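Farnesyl pyrophosphate synthetase (Staphylococcus aureus, PDB 5H9D) probably catalyses chain elongation to heptaprenyl diphosphate, as a magnesium-dependent member of the FPP/GGPP synthase family. Local coordinates at residues K193-I207 against S284-L298. Numbering follows the deposited sequence.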
# COMPACT_ATOMS: atom_id res chain seq x y z
N LYS A 193 -18.11 14.54 -8.83
CA LYS A 193 -18.20 13.97 -10.17
C LYS A 193 -16.95 13.13 -10.48
O LYS A 193 -17.05 11.99 -10.95
CB LYS A 193 -18.33 15.09 -11.20
CG LYS A 193 -19.12 14.68 -12.41
CD LYS A 193 -20.56 14.47 -12.00
CE LYS A 193 -21.27 15.83 -11.70
NZ LYS A 193 -21.38 16.72 -12.92
N LEU A 194 -15.78 13.69 -10.23
CA LEU A 194 -14.55 12.97 -10.50
C LEU A 194 -14.32 11.82 -9.52
O LEU A 194 -13.74 10.80 -9.88
CB LEU A 194 -13.39 13.95 -10.56
CG LEU A 194 -13.54 14.82 -11.83
CD1 LEU A 194 -12.67 16.06 -11.74
CD2 LEU A 194 -13.19 13.99 -13.04
N LYS A 195 -14.78 11.97 -8.28
CA LYS A 195 -14.65 10.87 -7.35
C LYS A 195 -15.40 9.67 -7.97
O LYS A 195 -14.86 8.57 -8.06
CB LYS A 195 -15.25 11.22 -5.98
CG LYS A 195 -15.08 10.11 -4.91
CD LYS A 195 -16.37 9.89 -4.09
CE LYS A 195 -16.66 11.00 -3.07
NZ LYS A 195 -16.02 10.78 -1.71
N MET A 196 -16.65 9.89 -8.40
CA MET A 196 -17.45 8.83 -9.02
C MET A 196 -16.90 8.31 -10.37
O MET A 196 -16.91 7.09 -10.60
CB MET A 196 -18.92 9.27 -9.20
CG MET A 196 -19.65 9.45 -7.88
SD MET A 196 -21.34 9.87 -8.07
CE MET A 196 -21.98 8.30 -7.96
N ILE A 197 -16.44 9.21 -11.24
CA ILE A 197 -15.88 8.80 -12.54
C ILE A 197 -14.71 7.84 -12.29
O ILE A 197 -14.64 6.74 -12.87
CB ILE A 197 -15.32 9.99 -13.33
CG1 ILE A 197 -16.45 10.90 -13.80
CG2 ILE A 197 -14.50 9.48 -14.51
CD1 ILE A 197 -16.00 12.10 -14.55
N GLY A 198 -13.80 8.27 -11.43
CA GLY A 198 -12.65 7.46 -11.09
C GLY A 198 -13.02 6.12 -10.48
O GLY A 198 -12.44 5.09 -10.82
N HIS A 199 -13.98 6.12 -9.56
CA HIS A 199 -14.39 4.87 -8.95
C HIS A 199 -14.92 3.88 -9.99
O HIS A 199 -14.59 2.70 -9.91
CB HIS A 199 -15.43 5.12 -7.86
CG HIS A 199 -16.16 3.90 -7.42
ND1 HIS A 199 -17.25 3.41 -8.10
CD2 HIS A 199 -15.92 3.02 -6.43
CE1 HIS A 199 -17.65 2.28 -7.54
NE2 HIS A 199 -16.86 2.03 -6.52
N TYR A 200 -15.74 4.35 -10.94
CA TYR A 200 -16.27 3.46 -12.00
C TYR A 200 -15.17 2.94 -12.94
O TYR A 200 -15.22 1.79 -13.38
CB TYR A 200 -17.36 4.14 -12.87
CG TYR A 200 -18.64 4.54 -12.16
CD1 TYR A 200 -19.14 3.79 -11.10
CD2 TYR A 200 -19.37 5.65 -12.57
CE1 TYR A 200 -20.33 4.12 -10.47
CE2 TYR A 200 -20.57 5.99 -11.96
CZ TYR A 200 -21.04 5.22 -10.91
OH TYR A 200 -22.25 5.52 -10.31
N ILE A 201 -14.19 3.78 -13.27
CA ILE A 201 -13.10 3.35 -14.13
C ILE A 201 -12.34 2.25 -13.42
O ILE A 201 -12.00 1.25 -14.03
CB ILE A 201 -12.16 4.53 -14.46
CG1 ILE A 201 -12.67 5.23 -15.72
CG2 ILE A 201 -10.67 4.04 -14.57
CD1 ILE A 201 -12.67 6.71 -15.60
N GLY A 202 -12.09 2.45 -12.13
CA GLY A 202 -11.39 1.48 -11.32
C GLY A 202 -12.08 0.12 -11.23
O GLY A 202 -11.41 -0.90 -11.24
N MET A 203 -13.40 0.11 -11.12
CA MET A 203 -14.15 -1.16 -11.05
C MET A 203 -14.01 -1.87 -12.39
O MET A 203 -13.72 -3.07 -12.45
CB MET A 203 -15.63 -0.90 -10.74
CG MET A 203 -15.89 -0.27 -9.36
SD MET A 203 -15.57 -1.39 -8.00
CE MET A 203 -16.72 -2.73 -8.36
N SER A 204 -14.21 -1.12 -13.47
CA SER A 204 -14.08 -1.69 -14.80
C SER A 204 -12.66 -2.22 -15.04
O SER A 204 -12.46 -3.29 -15.61
CB SER A 204 -14.38 -0.63 -15.84
OG SER A 204 -13.70 -0.94 -17.04
N PHE A 205 -11.69 -1.43 -14.58
CA PHE A 205 -10.28 -1.73 -14.69
C PHE A 205 -10.02 -3.16 -14.24
O PHE A 205 -9.59 -4.01 -15.03
CB PHE A 205 -9.51 -0.74 -13.81
CG PHE A 205 -8.00 -0.82 -13.97
CD1 PHE A 205 -7.39 -0.67 -15.21
CD2 PHE A 205 -7.18 -1.00 -12.86
CE1 PHE A 205 -6.01 -0.68 -15.33
CE2 PHE A 205 -5.81 -1.01 -12.98
CZ PHE A 205 -5.22 -0.85 -14.21
N GLN A 206 -10.29 -3.42 -12.96
CA GLN A 206 -10.09 -4.72 -12.34
C GLN A 206 -10.89 -5.85 -12.99
O GLN A 206 -10.38 -6.96 -13.16
CB GLN A 206 -10.44 -4.66 -10.84
CG GLN A 206 -10.07 -5.92 -10.04
CD GLN A 206 -8.58 -6.28 -10.19
OE1 GLN A 206 -7.70 -5.54 -9.74
NE2 GLN A 206 -8.30 -7.43 -10.84
N ILE A 207 -12.13 -5.58 -13.35
CA ILE A 207 -12.91 -6.63 -13.97
C ILE A 207 -12.21 -7.07 -15.24
O ILE A 207 -12.19 -8.26 -15.58
CB ILE A 207 -14.35 -6.17 -14.26
CG1 ILE A 207 -15.09 -5.93 -12.95
CG2 ILE A 207 -15.05 -7.23 -15.08
CD1 ILE A 207 -16.52 -5.49 -13.07
N SER A 284 -17.98 -4.86 -17.12
CA SER A 284 -16.92 -3.89 -17.23
C SER A 284 -17.52 -2.76 -18.03
O SER A 284 -17.47 -1.59 -17.63
CB SER A 284 -15.74 -4.51 -17.98
OG SER A 284 -14.72 -3.57 -18.27
N SER A 285 -18.12 -3.12 -19.16
CA SER A 285 -18.74 -2.15 -20.06
C SER A 285 -19.83 -1.29 -19.46
O SER A 285 -19.83 -0.08 -19.68
CB SER A 285 -19.26 -2.83 -21.29
OG SER A 285 -18.25 -2.80 -22.27
N LYS A 286 -20.75 -1.90 -18.74
CA LYS A 286 -21.78 -1.09 -18.14
C LYS A 286 -21.09 -0.07 -17.22
O LYS A 286 -21.47 1.12 -17.17
CB LYS A 286 -22.75 -1.97 -17.36
CG LYS A 286 -23.81 -1.17 -16.67
CD LYS A 286 -24.87 -2.05 -16.08
CE LYS A 286 -25.64 -2.77 -17.16
NZ LYS A 286 -26.82 -3.37 -16.53
N TYR A 287 -20.06 -0.54 -16.50
CA TYR A 287 -19.29 0.31 -15.57
C TYR A 287 -18.64 1.47 -16.27
O TYR A 287 -18.65 2.59 -15.75
CB TYR A 287 -18.23 -0.50 -14.81
CG TYR A 287 -18.67 -0.91 -13.42
CD1 TYR A 287 -19.13 0.05 -12.51
CD2 TYR A 287 -18.66 -2.26 -13.03
CE1 TYR A 287 -19.58 -0.31 -11.23
CE2 TYR A 287 -19.11 -2.65 -11.73
CZ TYR A 287 -19.56 -1.66 -10.84
OH TYR A 287 -19.98 -2.00 -9.57
N LEU A 288 -18.09 1.22 -17.46
CA LEU A 288 -17.46 2.25 -18.26
C LEU A 288 -18.45 3.33 -18.75
O LEU A 288 -18.11 4.50 -18.81
CB LEU A 288 -16.74 1.60 -19.44
CG LEU A 288 -15.28 1.17 -19.20
CD1 LEU A 288 -14.72 0.51 -20.45
CD2 LEU A 288 -14.43 2.40 -18.84
N SER A 289 -19.67 2.92 -19.10
CA SER A 289 -20.70 3.86 -19.53
C SER A 289 -21.06 4.72 -18.34
O SER A 289 -21.19 5.93 -18.44
CB SER A 289 -21.95 3.13 -20.00
OG SER A 289 -21.65 2.23 -21.03
N LYS A 290 -21.24 4.11 -17.18
CA LYS A 290 -21.57 4.92 -16.03
C LYS A 290 -20.52 6.01 -15.91
O LYS A 290 -20.81 7.12 -15.44
CB LYS A 290 -21.60 4.08 -14.73
CG LYS A 290 -23.00 3.63 -14.32
CD LYS A 290 -22.95 2.74 -13.09
CE LYS A 290 -24.32 2.48 -12.52
NZ LYS A 290 -25.03 3.76 -12.21
N ALA A 291 -19.29 5.72 -16.34
CA ALA A 291 -18.24 6.72 -16.22
C ALA A 291 -18.30 7.74 -17.35
O ALA A 291 -18.13 8.93 -17.11
CB ALA A 291 -16.86 6.06 -16.17
N LEU A 292 -18.56 7.27 -18.57
CA LEU A 292 -18.66 8.15 -19.73
C LEU A 292 -19.84 9.11 -19.63
O LEU A 292 -19.76 10.24 -20.10
CB LEU A 292 -18.75 7.32 -21.00
CG LEU A 292 -17.34 6.81 -21.28
CD1 LEU A 292 -17.35 5.62 -22.19
CD2 LEU A 292 -16.55 7.94 -21.90
N ASN A 293 -20.92 8.67 -19.01
CA ASN A 293 -22.09 9.52 -18.83
C ASN A 293 -21.69 10.74 -18.00
O ASN A 293 -21.96 11.88 -18.37
CB ASN A 293 -23.22 8.74 -18.14
CG ASN A 293 -24.37 9.65 -17.70
OD1 ASN A 293 -24.97 10.36 -18.51
ND2 ASN A 293 -24.67 9.63 -16.40
N LEU A 294 -21.03 10.49 -16.88
CA LEU A 294 -20.59 11.54 -15.98
C LEU A 294 -19.49 12.42 -16.57
O LEU A 294 -19.33 13.57 -16.17
CB LEU A 294 -20.08 10.92 -14.68
CG LEU A 294 -21.10 10.39 -13.68
CD1 LEU A 294 -20.37 9.73 -12.54
CD2 LEU A 294 -21.94 11.54 -13.14
N ILE A 295 -18.71 11.88 -17.50
CA ILE A 295 -17.62 12.67 -18.04
C ILE A 295 -18.22 13.72 -18.94
O ILE A 295 -17.72 14.84 -19.08
CB ILE A 295 -16.58 11.76 -18.82
CG1 ILE A 295 -15.91 10.79 -17.85
CG2 ILE A 295 -15.49 12.63 -19.48
CD1 ILE A 295 -14.98 9.80 -18.50
N SER A 296 -19.34 13.35 -19.53
CA SER A 296 -20.05 14.22 -20.44
C SER A 296 -20.62 15.40 -19.69
O SER A 296 -20.53 16.52 -20.14
CB SER A 296 -21.13 13.43 -21.14
OG SER A 296 -20.53 12.34 -21.82
N GLU A 297 -21.17 15.13 -18.52
CA GLU A 297 -21.72 16.19 -17.71
C GLU A 297 -20.66 17.19 -17.22
O GLU A 297 -20.95 18.04 -16.38
CB GLU A 297 -22.48 15.57 -16.54
CG GLU A 297 -23.75 14.84 -16.99
CD GLU A 297 -24.37 13.95 -15.92
OE1 GLU A 297 -24.36 14.32 -14.71
OE2 GLU A 297 -24.90 12.87 -16.30
N LEU A 298 -19.44 17.10 -17.75
CA LEU A 298 -18.36 18.01 -17.36
C LEU A 298 -18.10 19.04 -18.48
O LEU A 298 -18.35 18.77 -19.65
CB LEU A 298 -17.06 17.24 -17.10
CG LEU A 298 -16.78 16.51 -15.77
CD1 LEU A 298 -15.61 15.55 -15.96
CD2 LEU A 298 -16.46 17.52 -14.65
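Y287 and Y200 meet where helix 276-296 runs back antiparallel along helix 188-215; the axes of segments 193-207 and 284-296 come within 8.1 Å, at 161° between their directions. Each tyrosine is a knob in the other helix's hole: Y287 fits among Y200, M203, S204 and I207, and Y200 among Y287, K290, A291 and L294. The two side chains cross at about a right angle, and CD1 of Y200 lies at the edge of the Y287 ring, near its plane, 4.0 Å from Y287 CD1. M203 lies over a face of Y287, its CB 3.8 Å from the ring centroid and almost exactly on the normal; bends at chi2 (-70°) and chi3 (-59°) turn the thioether back so that CE lies by the Y287 OH, while the sulfur makes an oblique Met-aromatic contact.

K290 CB lies over one face of the Y200 ring and M196 O, from its own helix, over the opposite face, both toward the rim. K290 CB makes the CH-pi contact, 3.7 Å from the Y200 ring centroid, and the rest of the chain slants across the ring, bringing CD near CZ. L294 is the third knob, among K193, M196, I197 and Y200; its two methyls divide the work, CD1 meeting M196 CB and the Y200 ring, CD2 meeting the aliphatic part of K193. Beyond it, I197 CD1 meets L298 CD1 tip to tip at 3.7 Å. At the far end the buried hydroxyls of S204 and S284 share a hydrogen bond of 3.1 Å (OG to OG), a polar link in an otherwise largely apolar seam.

This pair belongs to the all-helical prenyl synthase fold. Helix 302-315 packs against I201 and I295, and helix 158-183 lies against H199 and Q206 of helix 188-215.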